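Prephenate dehydratase:Amino acid-binding ACT (Brucella abortus, PDB 6VH5) probably catalyses the conversion of prephenate to phenylpyruvate in phenylalanine biosynthesis and binds phenylalanine through its ACT domain. Local coordinates at residues 85-90 against 248-253; 217-222 against 235-240. All blocks are in the same frame, centred on the assembly; numbering follows the deposited sequence.

Interaction 1. Residues 85-90 against 248-253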
loop_
_atom_site.group_PDB
_atom_site.type_symbol
_atom_site.label_atom_id
_atom_site.label_comp_id
_atom_site.label_asym_id
_atom_site.label_seq_id
_atom_site.Cartn_x
_atom_site.Cartn_y
_atom_site.Cartn_z
ATOM N N ASP A 85 -4.813 0.559 3.385
ATOM C CA ASP A 85 -4.255 -0.419 4.316
ATOM C C ASP A 85 -5.399 -1.004 5.142
ATOM O O ASP A 85 -5.687 -0.582 6.265
ATOM C CB ASP A 85 -3.193 0.230 5.192
ATOM C CG ASP A 85 -2.423 -0.777 6.020
ATOM O OD1 ASP A 85 -2.862 -1.942 6.103
ATOM O OD2 ASP A 85 -1.376 -0.405 6.590
ATOM N N ILE A 86 -6.064 -2.001 4.559
ATOM C CA ILE A 86 -7.212 -2.627 5.208
ATOM C C ILE A 86 -6.806 -3.290 6.523
ATOM O O ILE A 86 -7.610 -3.370 7.461
ATOM C CB ILE A 86 -7.876 -3.629 4.239
ATOM C CG1 ILE A 86 -9.219 -4.117 4.795
ATOM C CG2 ILE A 86 -6.929 -4.796 3.919
ATOM C CD1 ILE A 86 -10.331 -3.099 4.703
ATOM N N HIS A 87 -5.560 -3.766 6.618
ATOM C CA HIS A 87 -5.096 -4.418 7.836
ATOM C C HIS A 87 -5.049 -3.449 9.012
ATOM O O HIS A 87 -5.248 -3.860 10.160
ATOM C CB HIS A 87 -3.718 -5.038 7.594
ATOM C CG HIS A 87 -3.326 -6.080 8.599
ATOM N ND1 HIS A 87 -2.290 -6.966 8.382
ATOM C CD2 HIS A 87 -3.818 -6.371 9.828
ATOM C CE1 HIS A 87 -2.168 -7.762 9.429
ATOM N NE2 HIS A 87 -3.079 -7.420 10.322
ATOM N N TYR A 88 -4.791 -2.170 8.761
ATOM C CA TYR A 88 -4.781 -1.213 9.861
ATOM C C TYR A 88 -6.165 -0.643 10.158
ATOM O O TYR A 88 -6.554 -0.543 11.329
ATOM C CB TYR A 88 -3.814 -0.066 9.566
ATOM C CG TYR A 88 -3.839 1.010 10.625
ATOM C CD1 TYR A 88 -3.136 0.846 11.813
ATOM C CD2 TYR A 88 -4.576 2.186 10.451
ATOM C CE1 TYR A 88 -3.151 1.818 12.795
ATOM C CE2 TYR A 88 -4.596 3.167 11.432
ATOM C CZ TYR A 88 -3.882 2.975 12.602
ATOM O OH TYR A 88 -3.891 3.936 13.585
ATOM N N LEU A 89 -6.928 -0.289 9.114
ATOM C CA LEU A 89 -8.151 0.495 9.297
ATOM C C LEU A 89 -9.319 -0.364 9.766
ATOM O O LEU A 89 -10.066 0.036 10.666
ATOM C CB LEU A 89 -8.534 1.182 7.986
ATOM C CG LEU A 89 -7.552 2.168 7.368
ATOM C CD1 LEU A 89 -7.942 2.441 5.919
ATOM C CD2 LEU A 89 -7.512 3.452 8.167
ATOM N N LEU A 90 -9.494 -1.534 9.163
ATOM C CA LEU A 90 -10.668 -2.353 9.426
ATOM C C LEU A 90 -10.696 -2.896 10.859
ATOM O O LEU A 90 -11.770 -2.901 11.475
ATOM C CB LEU A 90 -10.746 -3.485 8.405
ATOM C CG LEU A 90 -12.052 -4.273 8.420
ATOM C CD1 LEU A 90 -13.262 -3.352 8.323
ATOM C CD2 LEU A 90 -12.053 -5.284 7.296
ATOM N N GLU A 248 -1.163 -11.818 5.267
ATOM C CA GLU A 248 -0.252 -10.693 5.407
ATOM C C GLU A 248 0.216 -10.563 6.845
ATOM O O GLU A 248 -0.605 -10.495 7.764
ATOM C CB GLU A 248 -0.927 -9.409 4.976
ATOM C CG GLU A 248 -0.841 -9.094 3.513
ATOM C CD GLU A 248 -1.284 -7.679 3.282
ATOM O OE1 GLU A 248 -1.691 -7.067 4.290
ATOM O OE2 GLU A 248 -1.173 -7.173 2.143
ATOM N N SER A 249 1.523 -10.437 7.025
ATOM C CA SER A 249 2.094 -10.271 8.349
ATOM C C SER A 249 2.213 -8.796 8.705
ATOM O O SER A 249 2.374 -7.923 7.842
ATOM C CB SER A 249 3.457 -10.954 8.432
ATOM O OG SER A 249 4.508 -10.112 8.013
ATOM N N TYR A 250 2.096 -8.524 9.997
ATOM C CA TYR A 250 2.177 -7.164 10.519
ATOM C C TYR A 250 2.770 -7.285 11.913
ATOM O O TYR A 250 2.110 -7.820 12.809
ATOM C CB TYR A 250 0.772 -6.556 10.518
ATOM C CG TYR A 250 0.594 -5.123 10.937
ATOM C CD1 TYR A 250 0.425 -4.122 9.983
ATOM C CD2 TYR A 250 0.525 -4.772 12.285
ATOM C CE1 TYR A 250 0.223 -2.797 10.356
ATOM C CE2 TYR A 250 0.326 -3.461 12.673
ATOM C CZ TYR A 250 0.179 -2.473 11.700
ATOM O OH TYR A 250 -0.012 -1.168 12.068
ATOM N N GLN A 251 4.004 -6.817 12.101
ATOM C CA GLN A 251 4.622 -6.867 13.423
ATOM C C GLN A 251 4.030 -5.770 14.307
ATOM O O GLN A 251 3.935 -4.612 13.891
ATOM C CB GLN A 251 6.145 -6.732 13.325
ATOM C CG GLN A 251 6.844 -7.861 12.578
ATOM C CD GLN A 251 6.976 -9.149 13.404
ATOM O OE1 GLN A 251 6.276 -9.340 14.400
ATOM N NE2 GLN A 251 7.862 -10.045 12.972
ATOM N N LEU A 252 3.627 -6.145 15.523
ATOM C CA LEU A 252 2.863 -5.262 16.403
ATOM C C LEU A 252 3.749 -4.233 17.094
ATOM O O LEU A 252 4.891 -4.517 17.461
ATOM C CB LEU A 252 2.128 -6.098 17.451
ATOM C CG LEU A 252 0.916 -6.869 16.930
ATOM C CD1 LEU A 252 0.257 -7.675 18.028
ATOM C CD2 LEU A 252 -0.082 -5.881 16.348
ATOM N N GLY A 253 3.220 -3.021 17.254
ATOM C CA GLY A 253 3.945 -1.952 17.920
ATOM C C GLY A 253 5.301 -1.688 17.284
ATOM O O GLY A 253 5.571 -2.043 16.135
HETATM O O HOH W 1 -0.856 -5.900 6.524
#
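H87 and Y250 form the tight part of this contact: H87 CE1 lies 3.4 Å from Y250 CB, and Y250 CG sits over one face of the imidazole, displaced toward its rim. The two ring planes meet at 43° with centroids 5.0 Å apart, too oblique for either a stack or a T-shaped pair. In both residues CG is anti to the backbone N (chi1 -162° for H87, -176° for Y250), which sends the rings into the gap between helix 86-92 and strand 243-251. Y262, on the neighbouring strand 258-266, adds another ring against H87.

The looser side is polar and reached by water. H87 ND1 and E248 OE1 stand 4.1 Å apart, and one water joins them, 2.6 Å from H87 ND1 and donating to E248 OE1 at 2.7 Å. Y88 touches more lightly, its CD1 3.7 Å from Y250 OH. D85 caps the helix start, its OD1 met by Y88 N at 3.3 Å from above the carboxylate plane.

Segments 85-90 and 248-253 share no direct hydrogen bond and rely on ring packing and one water bridge; the weak bond from Q260 NE2 to H87 NE2 suggests a neutral imidazole, its ND1 linked to E248 through the water.

Interaction 2. Residues 217-222 against 235-240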
loop_
_atom_site.group_PDB
_atom_site.type_symbol
_atom_site.label_atom_id
_atom_site.label_comp_id
_atom_site.label_asym_id
_atom_site.label_seq_id
_atom_site.Cartn_x
_atom_site.Cartn_y
_atom_site.Cartn_z
ATOM N N THR A 217 -14.125 -16.053 4.181
ATOM C CA THR A 217 -14.068 -15.590 5.556
ATOM C C THR A 217 -12.740 -14.883 5.753
ATOM O O THR A 217 -11.684 -15.434 5.425
ATOM C CB THR A 217 -14.241 -16.740 6.563
ATOM O OG1 THR A 217 -15.589 -17.220 6.499
ATOM C CG2 THR A 217 -13.969 -16.253 7.985
ATOM N N THR A 218 -12.800 -13.652 6.240
ATOM C CA THR A 218 -11.615 -12.851 6.490
ATOM C C THR A 218 -11.492 -12.658 7.990
ATOM O O THR A 218 -12.488 -12.368 8.658
ATOM C CB THR A 218 -11.691 -11.494 5.771
ATOM O OG1 THR A 218 -11.652 -11.685 4.348
ATOM C CG2 THR A 218 -10.529 -10.601 6.189
ATOM N N PHE A 219 -10.287 -12.856 8.517
ATOM C CA PHE A 219 -10.071 -12.731 9.946
ATOM C C PHE A 219 -8.643 -12.285 10.216
ATOM O O PHE A 219 -7.762 -12.392 9.361
ATOM C CB PHE A 219 -10.362 -14.055 10.673
ATOM C CG PHE A 219 -9.514 -15.217 10.201
ATOM C CD1 PHE A 219 -8.333 -15.543 10.849
ATOM C CD2 PHE A 219 -9.910 -15.987 9.120
ATOM C CE1 PHE A 219 -7.562 -16.623 10.423
ATOM C CE2 PHE A 219 -9.144 -17.051 8.685
ATOM C CZ PHE A 219 -7.965 -17.373 9.340
ATOM N N VAL A 220 -8.429 -11.792 11.434
ATOM C CA VAL A 220 -7.102 -11.473 11.942
ATOM C C VAL A 220 -6.857 -12.334 13.174
ATOM O O VAL A 220 -7.791 -12.755 13.859
ATOM C CB VAL A 220 -6.927 -9.976 12.277
ATOM C CG1 VAL A 220 -6.938 -9.150 11.010
ATOM C CG2 VAL A 220 -8.023 -9.493 13.246
ATOM N N PHE A 221 -5.579 -12.572 13.463
ATOM C CA PHE A 221 -5.173 -13.307 14.657
ATOM C C PHE A 221 -3.737 -12.924 14.984
ATOM O O PHE A 221 -2.985 -12.468 14.117
ATOM C CB PHE A 221 -5.297 -14.830 14.472
ATOM C CG PHE A 221 -4.428 -15.396 13.353
ATOM C CD1 PHE A 221 -3.132 -15.812 13.604
ATOM C CD2 PHE A 221 -4.916 -15.495 12.059
ATOM C CE1 PHE A 221 -2.337 -16.317 12.585
ATOM C CE2 PHE A 221 -4.130 -16.008 11.026
ATOM C CZ PHE A 221 -2.841 -16.407 11.284
ATOM N N ARG A 222 -3.364 -13.118 16.247
ATOM C CA ARG A 222 -2.021 -12.813 16.728
ATOM C C ARG A 222 -1.285 -14.066 17.205
ATOM O O ARG A 222 -1.874 -14.937 17.856
ATOM C CB ARG A 222 -2.081 -11.792 17.862
ATOM C CG ARG A 222 -2.578 -10.447 17.387
ATOM C CD ARG A 222 -2.930 -9.544 18.516
ATOM N NE ARG A 222 -3.501 -8.309 18.000
ATOM C CZ ARG A 222 -3.371 -7.134 18.599
ATOM N NH1 ARG A 222 -2.683 -7.054 19.730
ATOM N NH2 ARG A 222 -3.915 -6.048 18.060
ATOM N N GLY A 235 -1.809 -25.024 10.833
ATOM C CA GLY A 235 -1.910 -26.478 10.844
ATOM C C GLY A 235 -3.316 -26.987 10.608
ATOM O O GLY A 235 -3.520 -28.000 9.924
ATOM N N GLY A 236 -4.305 -26.302 11.177
ATOM C CA GLY A 236 -5.673 -26.777 11.078
ATOM C C GLY A 236 -6.236 -26.627 9.681
ATOM O O GLY A 236 -6.994 -27.481 9.210
ATOM N N PHE A 237 -5.870 -25.542 8.994
ATOM C CA PHE A 237 -6.308 -25.386 7.611
ATOM C C PHE A 237 -5.650 -26.431 6.721
ATOM O O PHE A 237 -6.300 -26.990 5.829
ATOM C CB PHE A 237 -6.017 -23.975 7.112
ATOM C CG PHE A 237 -6.595 -22.900 7.977
ATOM C CD1 PHE A 237 -7.937 -22.580 7.893
ATOM C CD2 PHE A 237 -5.797 -22.197 8.868
ATOM C CE1 PHE A 237 -8.483 -21.608 8.703
ATOM C CE2 PHE A 237 -6.337 -21.207 9.675
ATOM C CZ PHE A 237 -7.680 -20.914 9.593
ATOM N N ALA A 238 -4.386 -26.760 7.009
ATOM C CA ALA A 238 -3.632 -27.703 6.185
ATOM C C ALA A 238 -4.266 -29.094 6.172
ATOM O O ALA A 238 -4.378 -29.721 5.112
ATOM C CB ALA A 238 -2.188 -27.780 6.691
ATOM N N THR A 239 -4.668 -29.603 7.345
ATOM C CA THR A 239 -5.196 -30.959 7.453
ATOM C C THR A 239 -6.709 -31.042 7.279
ATOM O O THR A 239 -7.267 -32.138 7.374
ATOM C CB THR A 239 -4.798 -31.602 8.799
ATOM O OG1 THR A 239 -5.248 -30.777 9.883
ATOM C CG2 THR A 239 -3.278 -31.810 8.896
ATOM N N ASN A 240 -7.405 -29.930 7.074
ATOM C CA ASN A 240 -8.837 -30.013 6.832
ATOM C C ASN A 240 -9.236 -29.584 5.428
ATOM O O ASN A 240 -10.430 -29.611 5.100
ATOM C CB ASN A 240 -9.585 -29.198 7.885
ATOM C CG ASN A 240 -9.685 -29.942 9.191
ATOM O OD1 ASN A 240 -10.493 -30.856 9.318
ATOM N ND2 ASN A 240 -8.825 -29.600 10.149
#
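F219 meets F237 through the ends of their rings, F219 CZ lying 3.6 Å from F237 CZ. Leading up to it on strand 215-224, T217 OG1 bonds to G267 O just beyond strand 258-266, while T218 OG1 bonds to D264 OD1 and Y294 OH on strands of the sheet. F219 then directs its ring at helix 229-240. Its CG lies between the backbone N and the carbonyl carbon (chi1 59°), and the ring approaches F237 from the opposite direction. The planes are only 19° apart, yet the centroids are 5.9 Å from each other and neither ring covers the other's face, so the pair meets rim to rim and is no stack.

Helix 229-240 and helix 272-283 lie against the antiparallel four-stranded sheet of the ACT domain, the βαββαβ fold, and F219 and F237 are buried there. L281 of the second helix touches F219, A277 and L278 touch F237, and I265 of strand 258-266 meets both rings.

Further along, F221 again heads toward the helix side, but meets the ring of F261 instead. On the helix, N240 ND2 donates to G236 O at 3.0 Å, nearly straight at 165° and directed onto a carbonyl lone pair.

The centres of the two interactions lie about 17 Å apart, and both reach the four-stranded ACT sheet. Interaction 2 joins inner strand 215-224 to helix 229-240; interaction 1 uses strand 243-251, outermost in that sheet only within this chain, to meet helix 86-92 of the dehydratase region. In sequence, interaction 2 is nested inside the loop that interaction 1 closes, and strand 243-251 directly follows helix 229-240. They touch at two places, the closer being L252 CD1 to R222 NH1 at 3.5 Å. One contact thus packs the ACT domain internally, while the other ties strand 243-251 to the dehydratase region, beside S249, which touches bound phenylalanine and bonds the second subunit through its backbone.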